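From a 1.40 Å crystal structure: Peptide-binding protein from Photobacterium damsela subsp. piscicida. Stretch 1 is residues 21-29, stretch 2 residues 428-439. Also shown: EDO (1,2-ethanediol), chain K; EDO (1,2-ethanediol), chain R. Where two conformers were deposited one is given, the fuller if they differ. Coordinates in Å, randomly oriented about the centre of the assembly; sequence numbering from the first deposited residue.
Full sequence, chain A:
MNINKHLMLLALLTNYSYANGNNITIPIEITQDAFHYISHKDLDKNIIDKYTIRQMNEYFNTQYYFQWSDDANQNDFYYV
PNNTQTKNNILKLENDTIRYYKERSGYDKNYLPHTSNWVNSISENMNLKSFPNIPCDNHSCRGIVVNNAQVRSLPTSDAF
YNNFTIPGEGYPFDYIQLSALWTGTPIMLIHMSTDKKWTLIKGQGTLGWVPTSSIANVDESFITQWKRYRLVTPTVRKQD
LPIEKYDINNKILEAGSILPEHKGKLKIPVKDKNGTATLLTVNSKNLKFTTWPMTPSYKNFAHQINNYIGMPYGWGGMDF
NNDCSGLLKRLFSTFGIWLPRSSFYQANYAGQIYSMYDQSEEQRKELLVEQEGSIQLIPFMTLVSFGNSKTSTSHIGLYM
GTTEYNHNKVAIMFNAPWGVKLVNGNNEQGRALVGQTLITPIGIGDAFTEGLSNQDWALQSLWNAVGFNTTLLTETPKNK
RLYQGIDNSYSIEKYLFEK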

# COMPACT_ATOMS: atom_id res chain seq x y z
N GLY A 21 8.20 24.55 -19.01
CA GLY A 21 8.05 23.30 -18.30
C GLY A 21 6.68 22.63 -18.35
O GLY A 21 6.17 22.49 -19.49
N ASN A 22 6.17 22.22 -17.14
CA ASN A 22 4.90 21.56 -16.74
C ASN A 22 5.07 20.53 -15.61
O ASN A 22 4.38 20.59 -14.59
CB ASN A 22 4.18 20.86 -17.87
CG ASN A 22 2.86 21.53 -18.16
OD1 ASN A 22 1.89 20.86 -18.44
ND2 ASN A 22 2.83 22.89 -18.10
N ASN A 23 5.96 19.57 -15.81
CA ASN A 23 6.46 18.70 -14.77
C ASN A 23 7.89 19.16 -14.53
O ASN A 23 8.73 19.01 -15.42
CB ASN A 23 6.50 17.24 -15.24
CG ASN A 23 5.15 16.61 -15.27
OD1 ASN A 23 4.39 16.69 -14.32
ND2 ASN A 23 4.83 15.96 -16.38
N ILE A 24 8.18 19.63 -13.31
CA ILE A 24 9.45 20.28 -12.95
C ILE A 24 10.01 19.55 -11.74
O ILE A 24 9.35 19.47 -10.70
CB ILE A 24 9.19 21.76 -12.59
CG1 ILE A 24 8.52 22.54 -13.73
CG2 ILE A 24 10.50 22.48 -12.14
CD1 ILE A 24 8.09 23.98 -13.33
N THR A 25 11.24 19.02 -11.86
CA THR A 25 11.82 18.28 -10.74
C THR A 25 12.20 19.25 -9.62
O THR A 25 12.48 20.43 -9.86
CB THR A 25 13.08 17.53 -11.17
OG1 THR A 25 14.04 18.52 -11.63
CG2 THR A 25 12.74 16.53 -12.27
N ILE A 26 12.17 18.75 -8.38
CA ILE A 26 12.72 19.51 -7.26
C ILE A 26 13.76 18.67 -6.53
O ILE A 26 13.66 17.43 -6.49
CB ILE A 26 11.62 20.03 -6.31
CG1 ILE A 26 10.64 18.91 -5.85
CG2 ILE A 26 10.90 21.25 -6.90
CD1 ILE A 26 9.86 19.30 -4.58
N PRO A 27 14.74 19.32 -5.90
CA PRO A 27 15.79 18.58 -5.18
C PRO A 27 15.24 17.86 -3.96
O PRO A 27 14.21 18.25 -3.40
CB PRO A 27 16.75 19.70 -4.73
CG PRO A 27 16.55 20.79 -5.73
CD PRO A 27 15.04 20.76 -6.03
N ILE A 28 15.98 16.83 -3.53
CA ILE A 28 15.79 16.25 -2.20
C ILE A 28 16.21 17.30 -1.17
O ILE A 28 17.21 18.01 -1.35
CB ILE A 28 16.65 14.98 -2.06
CG1 ILE A 28 16.19 13.94 -3.08
CG2 ILE A 28 16.54 14.40 -0.64
CD1 ILE A 28 17.01 12.62 -3.04
N GLU A 29 15.43 17.44 -0.09
CA GLU A 29 15.62 18.56 0.83
C GLU A 29 16.40 18.22 2.08
O GLU A 29 17.31 18.96 2.47
CB GLU A 29 14.26 19.12 1.25
CG GLU A 29 13.48 19.73 0.09
CD GLU A 29 12.19 20.36 0.52
OE1 GLU A 29 12.20 21.51 1.01
OE2 GLU A 29 11.16 19.67 0.42
N GLU A 428 -3.18 27.15 -15.22
CA GLU A 428 -2.82 25.81 -15.69
C GLU A 428 -2.02 25.08 -14.61
O GLU A 428 -1.27 25.69 -13.86
CB GLU A 428 -1.99 25.93 -16.97
CG GLU A 428 -2.81 26.54 -18.12
CD GLU A 428 -1.96 27.17 -19.23
OE1 GLU A 428 -0.74 27.28 -19.07
OE2 GLU A 428 -2.53 27.59 -20.26
N GLN A 429 -2.22 23.76 -14.50
CA GLN A 429 -1.57 22.99 -13.45
C GLN A 429 -0.20 22.47 -13.89
O GLN A 429 0.06 22.25 -15.08
CB GLN A 429 -2.42 21.80 -12.99
CG GLN A 429 -2.45 20.63 -13.95
CD GLN A 429 -3.16 19.40 -13.38
OE1 GLN A 429 -3.35 19.26 -12.17
NE2 GLN A 429 -3.55 18.50 -14.26
N GLY A 430 0.65 22.25 -12.89
CA GLY A 430 1.94 21.62 -13.09
C GLY A 430 2.23 20.76 -11.89
O GLY A 430 1.44 20.68 -10.94
N ARG A 431 3.38 20.09 -11.92
CA ARG A 431 3.81 19.30 -10.77
C ARG A 431 5.27 19.57 -10.49
O ARG A 431 6.09 19.60 -11.41
CB ARG A 431 3.65 17.77 -10.97
CG ARG A 431 2.18 17.32 -11.11
CD ARG A 431 1.43 17.42 -9.77
NE ARG A 431 0.07 16.89 -9.88
CZ ARG A 431 -0.95 17.57 -10.41
NH1 ARG A 431 -0.79 18.82 -10.86
NH2 ARG A 431 -2.17 17.01 -10.45
N ALA A 432 5.60 19.71 -9.21
CA ALA A 432 6.99 19.68 -8.74
C ALA A 432 7.23 18.21 -8.41
O ALA A 432 6.77 17.71 -7.38
CB ALA A 432 7.18 20.57 -7.52
N LEU A 433 7.94 17.51 -9.30
CA LEU A 433 8.08 16.06 -9.20
C LEU A 433 9.07 15.62 -8.13
O LEU A 433 10.20 16.14 -8.04
CB LEU A 433 8.58 15.47 -10.52
CG LEU A 433 7.71 15.58 -11.77
CD1 LEU A 433 8.46 14.83 -12.88
CD2 LEU A 433 6.32 14.94 -11.53
N VAL A 434 8.67 14.62 -7.36
CA VAL A 434 9.51 13.92 -6.40
C VAL A 434 9.64 12.47 -6.87
O VAL A 434 10.69 12.07 -7.38
CB VAL A 434 8.94 14.03 -4.97
CG1 VAL A 434 9.81 13.24 -3.97
CG2 VAL A 434 8.87 15.52 -4.61
N GLY A 435 8.56 11.71 -6.82
CA GLY A 435 8.51 10.46 -7.55
C GLY A 435 9.23 9.29 -6.91
O GLY A 435 9.50 8.29 -7.61
N GLN A 436 9.53 9.37 -5.62
CA GLN A 436 10.25 8.32 -4.90
C GLN A 436 9.94 8.46 -3.43
O GLN A 436 9.62 9.56 -2.96
CB GLN A 436 11.79 8.36 -5.11
CG GLN A 436 12.42 9.71 -4.77
CD GLN A 436 13.94 9.70 -4.82
OE1 GLN A 436 14.58 8.91 -4.13
NE2 GLN A 436 14.52 10.58 -5.63
N THR A 437 10.06 7.35 -2.69
CA THR A 437 9.90 7.39 -1.25
C THR A 437 11.04 8.17 -0.62
O THR A 437 12.23 7.91 -0.91
CB THR A 437 9.84 5.95 -0.68
OG1 THR A 437 8.57 5.36 -1.03
CG2 THR A 437 9.99 5.89 0.83
N LEU A 438 10.71 9.08 0.29
CA LEU A 438 11.70 9.93 0.96
C LEU A 438 11.23 10.28 2.36
O LEU A 438 10.04 10.19 2.68
CB LEU A 438 11.88 11.27 0.25
CG LEU A 438 12.51 11.28 -1.14
CD1 LEU A 438 12.46 12.72 -1.63
CD2 LEU A 438 13.97 10.77 -1.12
N ILE A 439 12.18 10.72 3.18
CA ILE A 439 11.83 11.52 4.37
C ILE A 439 11.79 12.98 3.93
O ILE A 439 12.75 13.45 3.31
CB ILE A 439 12.85 11.32 5.50
CG1 ILE A 439 12.92 9.84 5.89
CG2 ILE A 439 12.47 12.19 6.73
CD1 ILE A 439 14.16 9.52 6.72
C1 EDO K . 18.96 20.52 -0.51
O1 EDO K . 18.78 20.83 0.88
C2 EDO K . 18.11 21.49 -1.32
O2 EDO K . 18.39 22.82 -0.86
C1 EDO R . 20.52 16.02 1.98
O1 EDO R . 20.19 15.10 0.94
C2 EDO R . 20.19 17.40 1.45
O2 EDO R . 20.24 17.33 0.02
O HOH W 1 13.07 15.13 -8.30
O HOH W 2 13.50 15.74 1.53

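Residues 23-25 and 429-433 form two neighbouring parallel strands of one sheet. They come from distant parts of the chain: no two touching residues are closer than 406 positions in sequence. Their N-to-C directions differ by 22°, and the axes approach to 4.4 Å. The register is simple. Asn 23 pairs with Arg 431, Ile 24 with Ala 432, and Thr 25 with Leu 433, with CA-CA distances of 4.8, 4.9 and 4.6 Å.

Four backbone hydrogen bonds join the stretches. Arg 431 N donates to Asn 22 O at 2.9 Å. Ile 24 N donates to Arg 431 O at 2.8 Å. Leu 433 N donates to Ile 24 O, also at 2.8 Å. Ile 26 N donates to Leu 433 O at 3.3 Å, the longest of the four. This is the usual parallel pattern: Ile 24 bonds through its N to Arg 431 and through its O to Leu 433, the residues before and after its partner Ala 432. Two CA-H...O contacts lie among these bonds. Asn 23 CA is 3.5 Å from Arg 431 O, and Ala 432 CA is 3.1 Å from Ile 24 O.

Water 1 extends the pairing past the strand in stretch 1. It donates to Ile 26 O at 3.0 Å and to Leu 433 O at 3.1 Å. Leu 433 O therefore accepts from both this water and Ile 26 N. Farther along, water 2 bridges the stretches: it accepts from Glu 29 N at 3.0 Å and donates to Ile 439 O at 3.0 Å.

Gly 430 fits closely beside Asn 22. Its CA is 3.0 Å from Asn 22 O, and an ideally placed CB would clash with that oxygen at 2.8 Å.

The side chains of Asn 23, Thr 25, Arg 431 and Leu 433 lie on one face of the sheet. Here Asn 23 OD1 is 3.6 Å from Arg 431 CB and 3.8 Å from Leu 433 CD2. These are packing contacts with carbon, not hydrogen bonds. The end of Arg 431 leads away from stretch 1 and bonds within its own stretch. Its NH1 donates to Gln 429 OE1 and to Gly 430 O, both at 2.9 Å, and its NH2 donates to Gln 429 OE1 at 3.1 Å.

Ile 24 and Ala 432 point to the other face. Beyond the paired strand residues, Ile 26 makes apolar contacts: its CG2 lies 3.8 Å from Ala 432 CB, and its CD1 lies 3.9 Å from Val 434 CG2. The small Ala 432 side chain contributes just its methyl group. Ile 28 starts sideways, but its end comes nearer to stretch 2. Its CD1 packs 4.0 Å from Leu 438 CD2 and 4.1 Å from Gln 436 NE2. The hydrogen bonds thus hold the strands in register, while apolar packing carries the contact onward to Leu 438. Together the two stretches bury 560 Å², both sides summed.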